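Local coordinates for hypothetical protein ST1066 (Sulfolobus tokodaii, PDB 2PJZ) that is a putative ATP-binding subunit of an ABC transporter, possibly for cobalt, that probably binds and hydrolyses ATP, at residues A[155-160]-A[182-187]; A[169-174]-A[189-194]. All coordinates share one frame; numbering follows the deposited sequence.

Both contacts lie in what is probably the ATP-binding domain of an ABC transporter and gather round one beta-alpha-beta unit, strand 149-153, helix 161-173 and the adjacent parallel strand 177-182 of the six-stranded mixed sheet. Along the chain their segments alternate: 155-160, 169-174, 182-187, 189-194. Contact 1 joins the loops that follow the two strands, at the presumed nucleotide end of the sheet; contact 2, centred about 13 Å from it, ties the end of the helix to the later part of the loop leading to strand 195-200. They touch where F156 CZ lies 3.2 Å from Y191 OH, so the presumed active-site loops rest directly on the packing round the helix.

Contact 1 of 2, residues A[155-160]-A[182-187]; sequences PFENVD and THELDM
E157 and H183 meet across two loops that, by sequence and position, probably contain the D-loop (within 155-160) and the H-loop (within 182-187) of ABC ATPases, with H183 in the place of the switch histidine. Their side chains cross at about a right angle. H183 NE2 donates to E157 OE2 at 3.0 Å, with an N-H...O angle of 158°. The oxygen lies near the imidazole plane but is approached from well above its own carboxylate plane. CG of E157, anti to the backbone N (chi1 -173°), begins an extended chain that carries the carboxylate to the edge of the imidazole, while E184 CG rests over the centre of one imidazole face.

The second cluster is apolar. The F156 ring is sandwiched between P155 CG, displaced toward the rim of one face, and M187 CG on the opposite face, 3.5 Å from the ring centroid and almost on the normal. M187 SD lies over that same face, 4.3 Å from the centroid, a Met-aromatic contact. An alanine in place of F156 would probably open a gap between P155 and M187 and let the thioether turn more freely.

Between the clusters, E184 reaches back to the first loop through two waters. Its OE1 accepts a hydrogen bond from the water that itself accepts from F156 N, and also forms a salt bridge with R164 of helix 161-173. T182 OG1 accepts from E184 N at 3.0 Å, closing an ST turn at the start of this loop. The two carboxylate oxygens of E154 hydrogen-bond to T182 OG1 and H183 N. The other water accepts from N158 N and donates to E184 OE2, each bond 2.9 Å long.

Contact 2 of 2, residues A[169-174]-A[189-194]; sequences RYIKEY and NLYKEY
The ring of Y191 presents an edge to I171, whose CG2 lies near the ring plane, 3.5 Å from the hydroxyl OH and a little farther from CE1. Y194 CE1 is also in the plane of the Y191 ring, at its edge. The Y194 ring in turn takes Y191 CD1 over the centre of one face, 3.8 Å above its plane, and has the carboxylate carbon CD of E193 in plane at its edge. K172 runs past both tyrosines obliquely: its CG is 3.7 Å from Y191 CE1 and 3.3 Å from Y194 OH.

This is the packing of the last turns of the crossover helix 161-173 of the ABC ATPase core against the loop between strands 177-182 and 195-200, where a type I turn from Y191 to Y194 brings the two rings together. Both tyrosine hydroxyls have hydrogen-bond partners outside the two segments, Y191 OH with S168 OG and Y194 OH with K32 NZ.

Beyond the rings, the K172 chain bends at chi3 (79°), turning CE to within 3.3 Å of both L190 O and E193 OE1. The ammonium NZ then donates to L190 O in a short bond of 2.6 Å, lying in the carbonyl plane with a C=O...N angle of 153°. E193 OE1 supplies a long salt bridge to NZ at 3.7 Å.

Contact 1 of 2, residues A[155-160]-A[182-187]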
loop_
_atom_site.group_PDB
_atom_site.type_symbol
_atom_site.label_atom_id
_atom_site.label_comp_id
_atom_site.label_asym_id
_atom_site.label_seq_id
_atom_site.Cartn_x
_atom_site.Cartn_y
_atom_site.Cartn_z
ATOM N N PRO A 155 4.052 -3.670 -3.392
ATOM C CA PRO A 155 5.389 -4.241 -3.201
ATOM C C PRO A 155 5.598 -5.582 -3.943
ATOM O O PRO A 155 6.706 -6.084 -3.970
ATOM C CB PRO A 155 5.479 -4.449 -1.685
ATOM C CG PRO A 155 4.053 -4.585 -1.222
ATOM C CD PRO A 155 3.219 -3.746 -2.165
ATOM N N PHE A 156 4.545 -6.106 -4.565
ATOM C CA PHE A 156 4.586 -7.462 -5.135
ATOM C C PHE A 156 4.458 -7.458 -6.648
ATOM O O PHE A 156 4.594 -8.507 -7.291
ATOM C CB PHE A 156 3.457 -8.325 -4.567
ATOM C CG PHE A 156 3.321 -8.264 -3.068
ATOM C CD1 PHE A 156 4.260 -8.860 -2.243
ATOM C CD2 PHE A 156 2.213 -7.640 -2.490
ATOM C CE1 PHE A 156 4.125 -8.822 -0.856
ATOM C CE2 PHE A 156 2.063 -7.598 -1.109
ATOM C CZ PHE A 156 3.023 -8.189 -0.294
ATOM N N GLU A 157 4.195 -6.293 -7.224
ATOM C CA GLU A 157 3.925 -6.223 -8.651
ATOM C C GLU A 157 5.215 -6.440 -9.432
ATOM O O GLU A 157 6.248 -5.898 -9.079
ATOM C CB GLU A 157 3.235 -4.906 -8.998
ATOM C CG GLU A 157 2.771 -4.817 -10.432
ATOM C CD GLU A 157 1.653 -3.803 -10.645
ATOM O OE1 GLU A 157 1.459 -2.900 -9.799
ATOM O OE2 GLU A 157 0.962 -3.916 -11.679
ATOM N N ASN A 158 5.172 -7.299 -10.463
ATOM C CA ASN A 158 6.383 -7.621 -11.252
ATOM C C ASN A 158 7.458 -8.411 -10.472
ATOM O O ASN A 158 8.624 -8.509 -10.898
ATOM C CB ASN A 158 6.983 -6.335 -11.865
ATOM C CG ASN A 158 5.950 -5.520 -12.631
ATOM O OD1 ASN A 158 5.228 -6.053 -13.489
ATOM N ND2 ASN A 158 5.857 -4.225 -12.313
ATOM N N VAL A 159 7.064 -8.987 -9.340
ATOM C CA VAL A 159 7.960 -9.771 -8.507
ATOM C C VAL A 159 7.567 -11.257 -8.608
ATOM O O VAL A 159 6.401 -11.594 -8.443
ATOM C CB VAL A 159 7.921 -9.314 -7.027
ATOM C CG1 VAL A 159 8.762 -10.244 -6.182
ATOM C CG2 VAL A 159 8.444 -7.874 -6.902
ATOM N N ASP A 160 8.540 -12.129 -8.880
ATOM C CA ASP A 160 8.252 -13.562 -9.059
ATOM C C ASP A 160 7.770 -14.154 -7.735
ATOM O O ASP A 160 8.035 -13.588 -6.679
ATOM C CB ASP A 160 9.479 -14.317 -9.599
ATOM C CG ASP A 160 10.537 -14.581 -8.531
ATOM O OD1 ASP A 160 11.228 -13.643 -8.116
ATOM O OD2 ASP A 160 10.724 -15.736 -8.123
ATOM N N THR A 182 -2.392 -2.171 -2.863
ATOM C CA THR A 182 -2.254 -3.150 -3.951
ATOM C C THR A 182 -3.540 -3.385 -4.704
ATOM O O THR A 182 -4.645 -3.245 -4.142
ATOM C CB THR A 182 -1.711 -4.517 -3.429
ATOM O OG1 THR A 182 -1.413 -5.369 -4.553
ATOM C CG2 THR A 182 -2.744 -5.195 -2.502
ATOM N N HIS A 183 -3.402 -3.759 -5.986
ATOM C CA HIS A 183 -4.547 -4.173 -6.788
ATOM C C HIS A 183 -4.566 -5.717 -6.928
ATOM O O HIS A 183 -5.516 -6.289 -7.474
ATOM C CB HIS A 183 -4.503 -3.501 -8.177
ATOM C CG HIS A 183 -3.422 -4.020 -9.073
ATOM N ND1 HIS A 183 -3.632 -5.047 -9.970
ATOM C CD2 HIS A 183 -2.125 -3.655 -9.221
ATOM C CE1 HIS A 183 -2.513 -5.300 -10.624
ATOM N NE2 HIS A 183 -1.581 -4.475 -10.189
ATOM N N GLU A 184 -3.502 -6.355 -6.449
ATOM C CA GLU A 184 -3.264 -7.795 -6.620
ATOM C C GLU A 184 -3.881 -8.671 -5.530
ATOM O O GLU A 184 -3.528 -8.581 -4.370
ATOM C CB GLU A 184 -1.761 -8.066 -6.692
ATOM C CG GLU A 184 -1.087 -7.139 -7.660
ATOM C CD GLU A 184 0.292 -7.582 -7.994
ATOM O OE1 GLU A 184 1.149 -7.555 -7.091
ATOM O OE2 GLU A 184 0.520 -7.934 -9.174
ATOM N N LEU A 185 -4.799 -9.530 -5.922
ATOM C CA LEU A 185 -5.563 -10.303 -4.959
ATOM C C LEU A 185 -4.861 -11.608 -4.593
ATOM O O LEU A 185 -5.145 -12.194 -3.549
ATOM C CB LEU A 185 -6.960 -10.584 -5.523
ATOM C CG LEU A 185 -7.858 -9.395 -5.852
ATOM C CD1 LEU A 185 -9.047 -9.875 -6.640
ATOM C CD2 LEU A 185 -8.322 -8.630 -4.601
ATOM N N ASP A 186 -3.933 -12.049 -5.448
ATOM C CA ASP A 186 -3.229 -13.321 -5.249
ATOM C C ASP A 186 -2.250 -13.299 -4.066
ATOM O O ASP A 186 -1.695 -14.332 -3.680
ATOM C CB ASP A 186 -2.552 -13.778 -6.564
ATOM C CG ASP A 186 -1.411 -12.845 -7.031
ATOM O OD1 ASP A 186 -1.121 -11.820 -6.369
ATOM O OD2 ASP A 186 -0.779 -13.153 -8.079
ATOM N N MET A 187 -2.045 -12.115 -3.485
ATOM C CA MET A 187 -1.130 -11.993 -2.376
ATOM C C MET A 187 -1.797 -11.990 -1.000
ATOM O O MET A 187 -1.116 -12.125 0.023
ATOM C CB MET A 187 -0.264 -10.743 -2.541
ATOM C CG MET A 187 1.138 -11.045 -2.085
ATOM S SD MET A 187 1.862 -11.993 -3.412
ATOM C CE MET A 187 2.576 -13.401 -2.541
HETATM O O HOH W 1 1.519 -5.481 -5.296
HETATM O O HOH W 2 2.687 -8.781 -10.938
#

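Contact 2 of 2, residues A[169-174]-A[189-194]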
loop_
_atom_site.group_PDB
_atom_site.type_symbol
_atom_site.label_atom_id
_atom_site.label_comp_id
_atom_site.label_asym_id
_atom_site.label_seq_id
_atom_site.Cartn_x
_atom_site.Cartn_y
_atom_site.Cartn_z
ATOM N N ARG A 169 7.832 -11.837 4.103
ATOM C CA ARG A 169 8.381 -12.163 5.416
ATOM C C ARG A 169 8.971 -10.898 6.053
ATOM O O ARG A 169 8.745 -10.628 7.230
ATOM C CB ARG A 169 9.381 -13.357 5.340
ATOM C CG ARG A 169 8.615 -14.722 5.114
ATOM C CD ARG A 169 9.415 -16.024 4.645
ATOM N NE ARG A 169 8.434 -17.084 4.276
ATOM C CZ ARG A 169 8.396 -17.777 3.119
ATOM N NH1 ARG A 169 9.341 -17.611 2.194
ATOM N NH2 ARG A 169 7.420 -18.671 2.896
ATOM N N TYR A 170 9.667 -10.083 5.263
ATOM C CA TYR A 170 10.246 -8.835 5.809
ATOM C C TYR A 170 9.196 -7.751 6.083
ATOM O O TYR A 170 9.308 -6.993 7.050
ATOM C CB TYR A 170 11.324 -8.307 4.872
ATOM C CG TYR A 170 12.602 -9.103 4.942
ATOM C CD1 TYR A 170 13.321 -9.189 6.131
ATOM C CD2 TYR A 170 13.104 -9.746 3.812
ATOM C CE1 TYR A 170 14.499 -9.916 6.202
ATOM C CE2 TYR A 170 14.285 -10.480 3.872
ATOM C CZ TYR A 170 14.969 -10.561 5.063
ATOM O OH TYR A 170 16.143 -11.280 5.104
ATOM N N ILE A 171 8.211 -7.666 5.196
ATOM C CA ILE A 171 7.081 -6.740 5.349
ATOM C C ILE A 171 6.369 -7.050 6.660
ATOM O O ILE A 171 5.978 -6.149 7.396
ATOM C CB ILE A 171 6.120 -6.824 4.099
ATOM C CG1 ILE A 171 6.808 -6.184 2.889
ATOM C CG2 ILE A 171 4.734 -6.183 4.385
ATOM C CD1 ILE A 171 6.109 -6.385 1.542
ATOM N N LYS A 172 6.218 -8.332 6.974
ATOM C CA LYS A 172 5.503 -8.720 8.181
ATOM C C LYS A 172 6.324 -8.500 9.449
ATOM O O LYS A 172 5.766 -8.178 10.510
ATOM C CB LYS A 172 4.929 -10.136 8.038
ATOM C CG LYS A 172 3.886 -10.207 6.872
ATOM C CD LYS A 172 3.572 -11.658 6.424
ATOM C CE LYS A 172 2.607 -12.369 7.349
ATOM N NZ LYS A 172 2.262 -13.710 6.736
ATOM N N GLU A 173 7.646 -8.621 9.322
ATOM C CA GLU A 173 8.554 -8.485 10.465
ATOM C C GLU A 173 8.890 -7.037 10.814
ATOM O O GLU A 173 9.008 -6.696 12.001
ATOM C CB GLU A 173 9.838 -9.278 10.229
ATOM C CG GLU A 173 10.911 -9.015 11.293
ATOM C CD GLU A 173 12.096 -9.931 11.178
ATOM O OE1 GLU A 173 12.284 -10.518 10.075
ATOM O OE2 GLU A 173 12.840 -10.057 12.194
ATOM N N TYR A 174 9.020 -6.189 9.794
ATOM C CA TYR A 174 9.429 -4.800 9.991
ATOM C C TYR A 174 8.297 -3.782 9.713
ATOM O O TYR A 174 7.297 -4.092 9.026
ATOM C CB TYR A 174 10.688 -4.514 9.158
ATOM C CG TYR A 174 11.872 -5.339 9.610
ATOM C CD1 TYR A 174 12.578 -4.990 10.760
ATOM C CD2 TYR A 174 12.260 -6.494 8.920
ATOM C CE1 TYR A 174 13.656 -5.750 11.202
ATOM C CE2 TYR A 174 13.356 -7.273 9.359
ATOM C CZ TYR A 174 14.041 -6.887 10.500
ATOM O OH TYR A 174 15.122 -7.616 10.967
ATOM N N ASN A 189 -3.493 -14.113 0.665
ATOM C CA ASN A 189 -3.433 -15.347 1.446
ATOM C C ASN A 189 -2.266 -15.340 2.417
ATOM O O ASN A 189 -2.203 -16.159 3.329
ATOM C CB ASN A 189 -3.296 -16.551 0.517
ATOM C CG ASN A 189 -1.979 -16.551 -0.210
ATOM O OD1 ASN A 189 -1.871 -16.031 -1.327
ATOM N ND2 ASN A 189 -0.946 -17.071 0.441
ATOM N N LEU A 190 -1.316 -14.444 2.194
ATOM C CA LEU A 190 -0.194 -14.289 3.124
ATOM C C LEU A 190 -0.484 -13.220 4.181
ATOM O O LEU A 190 0.329 -12.994 5.072
ATOM C CB LEU A 190 1.085 -13.925 2.362
ATOM C CG LEU A 190 1.807 -15.051 1.608
ATOM C CD1 LEU A 190 3.023 -14.466 0.920
ATOM C CD2 LEU A 190 2.214 -16.182 2.560
ATOM N N TYR A 191 -1.649 -12.578 4.088
ATOM C CA TYR A 191 -1.963 -11.452 4.963
ATOM C C TYR A 191 -3.278 -11.599 5.702
ATOM O O TYR A 191 -3.929 -10.606 5.990
ATOM C CB TYR A 191 -1.896 -10.133 4.177
ATOM C CG TYR A 191 -0.490 -9.799 3.792
ATOM C CD1 TYR A 191 0.317 -9.015 4.621
ATOM C CD2 TYR A 191 0.073 -10.322 2.620
ATOM C CE1 TYR A 191 1.639 -8.737 4.275
ATOM C CE2 TYR A 191 1.384 -10.051 2.277
ATOM C CZ TYR A 191 2.158 -9.252 3.101
ATOM O OH TYR A 191 3.458 -8.992 2.740
ATOM N N LYS A 192 -3.622 -12.839 6.069
ATOM C CA LYS A 192 -4.894 -13.165 6.729
ATOM C C LYS A 192 -5.082 -12.449 8.043
ATOM O O LYS A 192 -6.219 -12.087 8.401
ATOM C CB LYS A 192 -5.015 -14.686 6.972
ATOM C CG LYS A 192 -4.882 -15.513 5.727
ATOM C CD LYS A 192 -4.833 -17.032 6.032
ATOM C CE LYS A 192 -5.049 -17.813 4.739
ATOM N NZ LYS A 192 -5.252 -19.282 5.014
ATOM N N GLU A 193 -3.989 -12.213 8.758
ATOM C CA GLU A 193 -4.099 -11.574 10.076
ATOM C C GLU A 193 -4.262 -10.046 9.988
ATOM O O GLU A 193 -4.374 -9.352 11.017
ATOM C CB GLU A 193 -2.921 -11.993 10.989
ATOM C CG GLU A 193 -1.519 -11.489 10.587
ATOM C CD GLU A 193 -0.772 -12.290 9.498
ATOM O OE1 GLU A 193 0.427 -12.603 9.752
ATOM O OE2 GLU A 193 -1.326 -12.558 8.399
ATOM N N TYR A 194 -4.322 -9.530 8.760
ATOM C CA TYR A 194 -4.347 -8.063 8.530
ATOM C C TYR A 194 -5.732 -7.581 8.226
ATOM O O TYR A 194 -6.579 -8.384 7.856
ATOM C CB TYR A 194 -3.409 -7.690 7.384
ATOM C CG TYR A 194 -1.979 -7.831 7.766
ATOM C CD1 TYR A 194 -1.077 -6.789 7.595
ATOM C CD2 TYR A 194 -1.513 -9.029 8.298
ATOM C CE1 TYR A 194 0.275 -6.953 7.980
ATOM C CE2 TYR A 194 -0.213 -9.186 8.689
ATOM C CZ TYR A 194 0.678 -8.164 8.538
ATOM O OH TYR A 194 1.969 -8.409 8.946
#